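Local coordinates for protein endo-beta-1,4-glucanase (cellulase B) (Bacillus halodurans, PDB 4V2X) that hydrolyses beta-glucans, probably by cutting beta-1,4 linkages with a family 5 catalytic module that is joined to an Ig-like module and a CBM46 module, at residues Leu421-Gln426 with Ser449-Ser454; Tyr286-Glu291 with Ser393-Leu398; Trp69-Thr74 with Pro88-Glu93. One frame throughout, in Å; residues are numbered along the deposited sequence.

Interaction 1 of 3, residues Leu421-Gln426 with Ser449-Ser454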
# COMPACT_ATOMS: atom_id res chain seq x y z
N LEU A 421 -25.25 -43.47 29.50
CA LEU A 421 -24.30 -44.25 28.73
C LEU A 421 -25.06 -45.43 28.15
O LEU A 421 -25.93 -46.01 28.82
CB LEU A 421 -23.17 -44.74 29.65
CG LEU A 421 -21.80 -44.94 29.04
CD1 LEU A 421 -21.26 -43.62 28.51
CD2 LEU A 421 -20.84 -45.54 30.06
N ARG A 422 -24.77 -45.77 26.90
CA ARG A 422 -25.36 -46.94 26.27
C ARG A 422 -24.26 -47.86 25.77
O ARG A 422 -23.19 -47.39 25.35
CB ARG A 422 -26.27 -46.54 25.11
CG ARG A 422 -27.55 -45.85 25.56
CD ARG A 422 -28.43 -45.46 24.39
NE ARG A 422 -29.62 -44.74 24.86
CZ ARG A 422 -30.74 -45.31 25.30
NH1 ARG A 422 -30.87 -46.63 25.32
NH2 ARG A 422 -31.73 -44.54 25.71
N ALA A 423 -24.51 -49.16 25.83
CA ALA A 423 -23.60 -50.16 25.28
C ALA A 423 -24.38 -50.86 24.19
O ALA A 423 -25.37 -51.54 24.48
CB ALA A 423 -23.17 -51.14 26.35
N ASN A 424 -23.95 -50.68 22.95
CA ASN A 424 -24.72 -51.18 21.80
C ASN A 424 -26.19 -50.78 21.91
O ASN A 424 -27.09 -51.61 21.73
CB ASN A 424 -24.60 -52.71 21.68
CG ASN A 424 -23.17 -53.18 21.45
OD1 ASN A 424 -22.28 -52.40 21.12
ND2 ASN A 424 -22.96 -54.48 21.59
N GLY A 425 -26.44 -49.51 22.23
CA GLY A 425 -27.81 -49.00 22.33
C GLY A 425 -28.55 -49.28 23.64
O GLY A 425 -29.57 -48.64 23.91
N GLN A 426 -28.05 -50.22 24.44
CA GLN A 426 -28.70 -50.58 25.71
C GLN A 426 -28.31 -49.61 26.81
O GLN A 426 -27.12 -49.42 27.09
CB GLN A 426 -28.32 -52.00 26.14
CG GLN A 426 -28.80 -53.09 25.20
CD GLN A 426 -28.47 -54.49 25.70
OE1 GLN A 426 -28.50 -54.75 26.91
NE2 GLN A 426 -28.14 -55.39 24.78
N SER A 449 -16.74 -56.62 28.62
CA SER A 449 -16.78 -58.07 28.40
C SER A 449 -18.04 -58.49 27.65
O SER A 449 -17.97 -59.31 26.74
CB SER A 449 -16.66 -58.81 29.73
OG SER A 449 -16.70 -60.21 29.53
N ALA A 450 -19.19 -57.91 27.99
CA ALA A 450 -20.43 -58.20 27.27
C ALA A 450 -20.34 -57.81 25.79
O ALA A 450 -20.84 -58.52 24.92
CB ALA A 450 -21.61 -57.51 27.92
N ILE A 451 -19.69 -56.68 25.51
CA ILE A 451 -19.52 -56.22 24.14
C ILE A 451 -18.49 -57.06 23.40
O ILE A 451 -18.69 -57.40 22.23
CB ILE A 451 -19.08 -54.73 24.09
CG1 ILE A 451 -20.20 -53.84 24.64
CG2 ILE A 451 -18.71 -54.32 22.67
CD1 ILE A 451 -19.77 -52.42 24.94
N ALA A 452 -17.39 -57.40 24.08
CA ALA A 452 -16.20 -57.93 23.42
C ALA A 452 -15.61 -59.22 24.00
O ALA A 452 -14.44 -59.49 23.80
CB ALA A 452 -15.13 -56.85 23.43
N SER A 453 -16.40 -60.03 24.71
CA SER A 453 -15.87 -61.30 25.27
C SER A 453 -15.49 -62.30 24.18
O SER A 453 -14.62 -63.15 24.39
CB SER A 453 -16.85 -61.95 26.25
OG SER A 453 -18.16 -62.01 25.71
N SER A 454 -16.15 -62.20 23.02
CA SER A 454 -15.85 -63.07 21.87
C SER A 454 -14.39 -62.99 21.41
O SER A 454 -13.86 -63.95 20.85
CB SER A 454 -16.77 -62.73 20.69
OG SER A 454 -16.39 -61.50 20.09
O HOH W 1 -20.95 -56.37 20.86

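Interaction 2 of 3, residues Tyr286-Glu291 with Ser393-Leu398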
# COMPACT_ATOMS: atom_id res chain seq x y z
N TYR A 286 1.67 -35.32 14.19
CA TYR A 286 0.47 -34.60 14.63
C TYR A 286 -0.78 -35.39 14.27
O TYR A 286 -1.56 -35.00 13.41
CB TYR A 286 0.43 -33.18 14.06
CG TYR A 286 1.45 -32.29 14.73
CD1 TYR A 286 1.13 -31.61 15.91
CD2 TYR A 286 2.74 -32.17 14.23
CE1 TYR A 286 2.06 -30.82 16.55
CE2 TYR A 286 3.68 -31.38 14.87
CZ TYR A 286 3.33 -30.70 16.03
OH TYR A 286 4.26 -29.92 16.67
N THR A 287 -0.93 -36.51 14.96
CA THR A 287 -2.06 -37.41 14.79
C THR A 287 -3.23 -37.01 15.68
O THR A 287 -4.37 -37.41 15.43
CB THR A 287 -1.64 -38.84 15.13
OG1 THR A 287 -1.12 -38.87 16.47
CG2 THR A 287 -0.57 -39.32 14.15
N ARG A 288 -2.94 -36.25 16.73
CA ARG A 288 -3.98 -35.75 17.65
C ARG A 288 -4.24 -34.28 17.40
O ARG A 288 -3.34 -33.54 16.99
CB ARG A 288 -3.53 -35.92 19.09
CG ARG A 288 -3.29 -37.35 19.53
CD ARG A 288 -4.54 -37.96 20.13
NE ARG A 288 -4.28 -39.20 20.86
CZ ARG A 288 -5.23 -40.06 21.24
NH1 ARG A 288 -6.51 -39.81 20.97
NH2 ARG A 288 -4.89 -41.17 21.88
N PHE A 289 -5.48 -33.87 17.67
CA PHE A 289 -5.87 -32.48 17.73
C PHE A 289 -5.39 -31.94 19.07
O PHE A 289 -5.99 -32.22 20.11
CB PHE A 289 -7.39 -32.35 17.60
CG PHE A 289 -7.90 -30.94 17.70
CD1 PHE A 289 -7.50 -29.99 16.78
CD2 PHE A 289 -8.78 -30.58 18.72
CE1 PHE A 289 -7.96 -28.68 16.88
CE2 PHE A 289 -9.24 -29.27 18.81
CZ PHE A 289 -8.84 -28.32 17.89
N GLU A 290 -4.30 -31.18 19.06
CA GLU A 290 -3.60 -30.81 20.29
C GLU A 290 -3.35 -29.29 20.36
O GLU A 290 -3.98 -28.53 19.62
CB GLU A 290 -2.33 -31.67 20.47
CG GLU A 290 -1.38 -31.75 19.28
CD GLU A 290 -0.86 -30.39 18.86
OE1 GLU A 290 0.14 -29.93 19.43
OE2 GLU A 290 -1.48 -29.78 17.96
N GLU A 291 -2.47 -28.87 21.26
CA GLU A 291 -2.29 -27.45 21.57
C GLU A 291 -1.89 -26.58 20.38
O GLU A 291 -2.31 -25.44 20.28
CB GLU A 291 -1.29 -27.26 22.73
CG GLU A 291 0.11 -27.83 22.51
CD GLU A 291 0.28 -29.26 23.00
OE1 GLU A 291 -0.71 -30.01 23.07
OE2 GLU A 291 1.43 -29.62 23.31
N SER A 393 -10.26 -39.96 23.36
CA SER A 393 -10.33 -40.76 22.14
C SER A 393 -11.77 -41.19 21.87
O SER A 393 -12.61 -41.14 22.76
CB SER A 393 -9.45 -42.02 22.27
OG SER A 393 -8.09 -41.71 22.52
N ASN A 394 -12.02 -41.64 20.65
CA ASN A 394 -13.29 -42.27 20.30
C ASN A 394 -13.17 -43.79 20.25
O ASN A 394 -13.83 -44.45 19.45
CB ASN A 394 -13.82 -41.73 18.97
CG ASN A 394 -13.01 -42.21 17.79
OD1 ASN A 394 -11.79 -42.32 17.87
ND2 ASN A 394 -13.69 -42.52 16.69
N PHE A 395 -12.33 -44.35 21.11
CA PHE A 395 -12.12 -45.79 21.11
C PHE A 395 -11.70 -46.29 22.47
O PHE A 395 -11.18 -45.52 23.28
CB PHE A 395 -11.09 -46.22 20.05
CG PHE A 395 -9.77 -45.48 20.15
CD1 PHE A 395 -8.85 -45.78 21.15
CD2 PHE A 395 -9.44 -44.50 19.23
CE1 PHE A 395 -7.66 -45.10 21.25
CE2 PHE A 395 -8.22 -43.82 19.31
CZ PHE A 395 -7.33 -44.12 20.33
N ILE A 396 -11.95 -47.57 22.70
CA ILE A 396 -11.44 -48.28 23.87
C ILE A 396 -10.87 -49.60 23.34
O ILE A 396 -11.61 -50.40 22.76
CB ILE A 396 -12.56 -48.57 24.89
CG1 ILE A 396 -13.09 -47.25 25.47
CG2 ILE A 396 -12.06 -49.49 26.00
CD1 ILE A 396 -14.38 -47.40 26.25
N TYR A 397 -9.57 -49.78 23.51
CA TYR A 397 -8.89 -50.98 23.01
C TYR A 397 -8.77 -52.04 24.09
O TYR A 397 -8.44 -51.74 25.23
CB TYR A 397 -7.51 -50.63 22.48
CG TYR A 397 -7.48 -50.18 21.04
CD1 TYR A 397 -7.54 -51.11 20.01
CD2 TYR A 397 -7.37 -48.84 20.71
CE1 TYR A 397 -7.50 -50.70 18.68
CE2 TYR A 397 -7.33 -48.43 19.39
CZ TYR A 397 -7.39 -49.36 18.38
OH TYR A 397 -7.34 -48.96 17.07
N LEU A 398 -9.03 -53.29 23.69
CA LEU A 398 -8.89 -54.45 24.56
C LEU A 398 -7.92 -55.44 23.93
O LEU A 398 -8.13 -55.88 22.80
CB LEU A 398 -10.25 -55.12 24.74
CG LEU A 398 -11.39 -54.22 25.21
CD1 LEU A 398 -12.71 -54.96 25.15
CD2 LEU A 398 -11.11 -53.70 26.61

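Interaction 3 of 3, residues Trp69-Thr74 with Pro88-Glu93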
# COMPACT_ATOMS: atom_id res chain seq x y z
N TRP A 69 -22.38 -23.61 2.96
CA TRP A 69 -21.89 -24.82 2.31
C TRP A 69 -21.39 -24.46 0.92
O TRP A 69 -22.02 -23.66 0.22
CB TRP A 69 -23.05 -25.82 2.24
CG TRP A 69 -22.74 -27.15 1.64
CD1 TRP A 69 -22.23 -28.23 2.28
CD2 TRP A 69 -22.99 -27.56 0.29
NE1 TRP A 69 -22.13 -29.29 1.41
CE2 TRP A 69 -22.59 -28.90 0.19
CE3 TRP A 69 -23.52 -26.92 -0.84
CZ2 TRP A 69 -22.69 -29.62 -1.00
CZ3 TRP A 69 -23.62 -27.64 -2.02
CH2 TRP A 69 -23.21 -28.97 -2.09
N ASN A 70 -20.25 -25.03 0.52
CA ASN A 70 -19.70 -24.85 -0.82
C ASN A 70 -20.12 -25.97 -1.75
O ASN A 70 -19.98 -27.15 -1.42
CB ASN A 70 -18.17 -24.86 -0.82
CG ASN A 70 -17.56 -23.53 -0.42
OD1 ASN A 70 -17.17 -22.74 -1.27
ND2 ASN A 70 -17.43 -23.31 0.88
N LEU A 71 -20.60 -25.60 -2.93
CA LEU A 71 -20.80 -26.51 -4.04
C LEU A 71 -19.45 -26.71 -4.72
O LEU A 71 -19.19 -26.16 -5.79
CB LEU A 71 -21.83 -25.90 -5.00
CG LEU A 71 -22.24 -26.74 -6.21
CD1 LEU A 71 -23.01 -27.98 -5.77
CD2 LEU A 71 -23.06 -25.88 -7.15
N GLY A 72 -18.58 -27.48 -4.08
CA GLY A 72 -17.20 -27.61 -4.52
C GLY A 72 -16.96 -28.57 -5.66
O GLY A 72 -17.76 -29.49 -5.90
N ASN A 73 -15.84 -28.37 -6.35
CA ASN A 73 -15.43 -29.20 -7.48
C ASN A 73 -16.55 -29.39 -8.48
O ASN A 73 -16.77 -30.49 -8.98
CB ASN A 73 -14.90 -30.56 -7.01
CG ASN A 73 -13.49 -30.51 -6.46
OD1 ASN A 73 -12.84 -31.55 -6.28
ND2 ASN A 73 -12.99 -29.32 -6.19
N THR A 74 -17.28 -28.31 -8.74
CA THR A 74 -18.44 -28.34 -9.62
C THR A 74 -18.21 -27.29 -10.72
O THR A 74 -17.41 -27.54 -11.63
CB THR A 74 -19.74 -28.17 -8.80
OG1 THR A 74 -19.75 -29.16 -7.76
CG2 THR A 74 -20.97 -28.35 -9.67
N PRO A 88 -21.77 -34.94 -10.41
CA PRO A 88 -22.80 -34.93 -11.44
C PRO A 88 -23.28 -33.51 -11.72
O PRO A 88 -23.01 -32.60 -10.94
CB PRO A 88 -23.91 -35.76 -10.82
CG PRO A 88 -23.75 -35.58 -9.36
CD PRO A 88 -22.28 -35.42 -9.12
N ARG A 89 -23.98 -33.32 -12.84
CA ARG A 89 -24.67 -32.07 -13.06
C ARG A 89 -25.54 -31.77 -11.83
O ARG A 89 -26.07 -32.68 -11.19
CB ARG A 89 -25.55 -32.16 -14.32
CG ARG A 89 -24.77 -32.15 -15.64
CD ARG A 89 -24.29 -30.75 -16.00
NE ARG A 89 -23.58 -30.68 -17.28
CZ ARG A 89 -24.12 -30.34 -18.45
NH1 ARG A 89 -25.41 -30.05 -18.56
NH2 ARG A 89 -23.34 -30.30 -19.54
N VAL A 90 -25.65 -30.49 -11.50
CA VAL A 90 -26.38 -30.05 -10.32
C VAL A 90 -27.88 -30.27 -10.53
O VAL A 90 -28.44 -29.86 -11.55
CB VAL A 90 -26.12 -28.56 -10.02
CG1 VAL A 90 -26.89 -28.12 -8.77
CG2 VAL A 90 -24.62 -28.30 -9.85
N THR A 91 -28.52 -30.93 -9.57
CA THR A 91 -29.97 -31.08 -9.58
C THR A 91 -30.61 -30.08 -8.63
O THR A 91 -29.98 -29.63 -7.67
CB THR A 91 -30.39 -32.50 -9.14
OG1 THR A 91 -29.97 -32.71 -7.79
CG2 THR A 91 -29.76 -33.55 -10.05
N ARG A 92 -31.88 -29.75 -8.88
CA ARG A 92 -32.62 -28.93 -7.93
C ARG A 92 -32.68 -29.62 -6.57
O ARG A 92 -32.63 -28.96 -5.53
CB ARG A 92 -34.04 -28.62 -8.43
CG ARG A 92 -34.69 -27.51 -7.63
CD ARG A 92 -36.11 -27.19 -8.06
NE ARG A 92 -36.46 -25.83 -7.66
CZ ARG A 92 -36.70 -25.44 -6.41
NH1 ARG A 92 -36.63 -26.29 -5.39
NH2 ARG A 92 -37.00 -24.16 -6.17
N GLU A 93 -32.79 -30.94 -6.59
CA GLU A 93 -32.91 -31.72 -5.37
C GLU A 93 -31.69 -31.54 -4.46
O GLU A 93 -31.84 -31.45 -3.25
CB GLU A 93 -33.13 -33.20 -5.70
CG GLU A 93 -33.36 -34.07 -4.47
CD GLU A 93 -34.02 -35.40 -4.80
OE1 GLU A 93 -34.15 -35.74 -5.99
OE2 GLU A 93 -34.39 -36.11 -3.84

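Interaction 1 of 3, residues Leu421-Gln426 with Ser449-Ser454
Ile451 places CG1 beside its backbone N (chi1 -65°) and then runs on extended (chi2 166°), a path that carries CD1 away from helix 445-452 to the methyl of Ala423. Across from it, Asn424 also turns its CG to the side of its own backbone N (chi1 -62°), bringing the amide across the isoleucine stem. CD1 of Ile451 rests 3.9 Å from CB of Ala423, a plain apolar touch at the end of the chain. The amide nitrogen ND2 of Asn424 passes obliquely by CG1 of Ile451 at 4.2 Å, too far for more than loose packing. Its polar tie to the helix is indirect: ND2 donates to a water at 2.9 Å, and the same water donates to the backbone O of Ile451 at 2.8 Å. The other end of the amide is taken as well, since OD1 of Asn424 accepts from the backbone N of Met462, so the orientation of the group is fixed from both ends. Ala423 and Asn424 belong to a two-residue beta hairpin of the Ig-like module. A type I' turn from Ala423 to Gln426 joins strand 418-423 to the short strand 426-427, with Asn424 and Gly425 at its corners, both at positive phi. The paired ends close on each other through Ala423 N to Gln426 O, 2.9 Å, and Gln426 N to Ala423 O, 3.0 Å. On the turn, Arg422 NH1 donates to Gly425 O at 2.8 Å, tilted out of the carbonyl plane, while its NE forms a salt bridge with Glu466. Helix 445-452 spans the link between strands 440-443 and 458-467, which lie in different sheets, and the side chain of Ile451 also packs on Val463 and Val477.

Interaction 2 of 3, residues Tyr286-Glu291 with Ser393-Leu398
A junction between two modules is bridged here: Arg288, on the barrel loop between helix 277-281 and helix 291-309 of the catalytic module, reaches Ser393, just ahead of strand 395-399 at the border of the Ig-like sheet. The arginine chain bends at its second torsion (chi2 -92°), and its guanidinium meets the serine hydroxyl edge-on. NH1 of Arg288 donates to OG of Ser393 at 2.9 Å, with an N-H...O angle of 155° and the oxygen close to the guanidinium plane; NH2 adds a weak second bond to the same OG at 3.3 Å. Ser393 was modelled in two conformers, so this fork describes one of them. Beside it, NH2 of Arg288 lies 4.1 Å from CZ of Phe395, the guanidinium and ring planes inclined by 29° in an oblique approach that is not a stack. The ring is itself held from both faces: CB of Ser393 sits 3.5 Å above the plane over its centre, and CE2 of Tyr397 covers the opposite face, nearer the rim. NH1 also forms a salt bridge with Glu336, whose other carboxylate oxygen accepts from the backbone N of Phe289, and the arginine side chain touches Trp565 of the C-terminal CBM46 module. With an alanine in place of Arg288, Glu336 would probably lose its cationic mate, the Ser393 hydroxyl both of its donors, and a gap would open beside Phe395. Such a charged side chain, spanning from a loop of a (beta/alpha)8 barrel to the lead-in of an edge strand of an Ig-like sheet, makes a polar interdomain contact of a multimodular family 5 enzyme.

Interaction 3 of 3, residues Trp69-Thr74 with Pro88-Glu93
Val90 points one methyl, CG2, at both Leu71 and Thr74, and meets the two from different angles. The threonine side chain crosses that of the valine at about a right angle, methyl to methyl, with Thr74 CG2 3.7 Å from Val90 CG2. Leu71 comes in on a slant instead, its CD2 lying 3.9 Å from the same Val90 CG2. Thr74 can offer carbon here because its first torsion (chi1 -54°) sends CG2 to the position opposite the backbone N, while OG1 turns back to its own segment and donates to Gly72 O at 2.7 Å, from well above the carbonyl plane (59° out of it). Arg366 binds both oxygens of that pair. Leu71, the centre of an inverse gamma turn, lies at the C-terminal end region of the first barrel strand, and Val90 stands just before Thr91, which caps the N-terminus of helix 92-100; the contact thus lies inside the first beta-alpha-beta unit of the (beta/alpha)8 barrel. Val135 of helix 126-141 packs on both Leu71 and Val90. Across the two segments the touching atoms are all methyls, so the contact is held by shape and burial, with the threonine hydroxyl bonded away from Val90, to Gly72 and Arg366.

Interaction 3 is the buried one, aliphatic across its segments and placed within the catalytic barrel, whereas interactions 1 and 2 are only partly buried. Both of these reach the mixed sheet of the Ig-like module, 1 by the hairpin of strand 418-423 and 2 by edge strand 395-399, and they touch where Ala452 CB packs 3.5 Å from Leu398 CD1. Their chemistry differs: interaction 1 pairs a small apolar touch with a water bridge inside one module, while interaction 2 relies on a guanidinium at a boundary between modules. Interactions 2 and 3 both involve the barrel module, yet their centres lie about 34 Å apart.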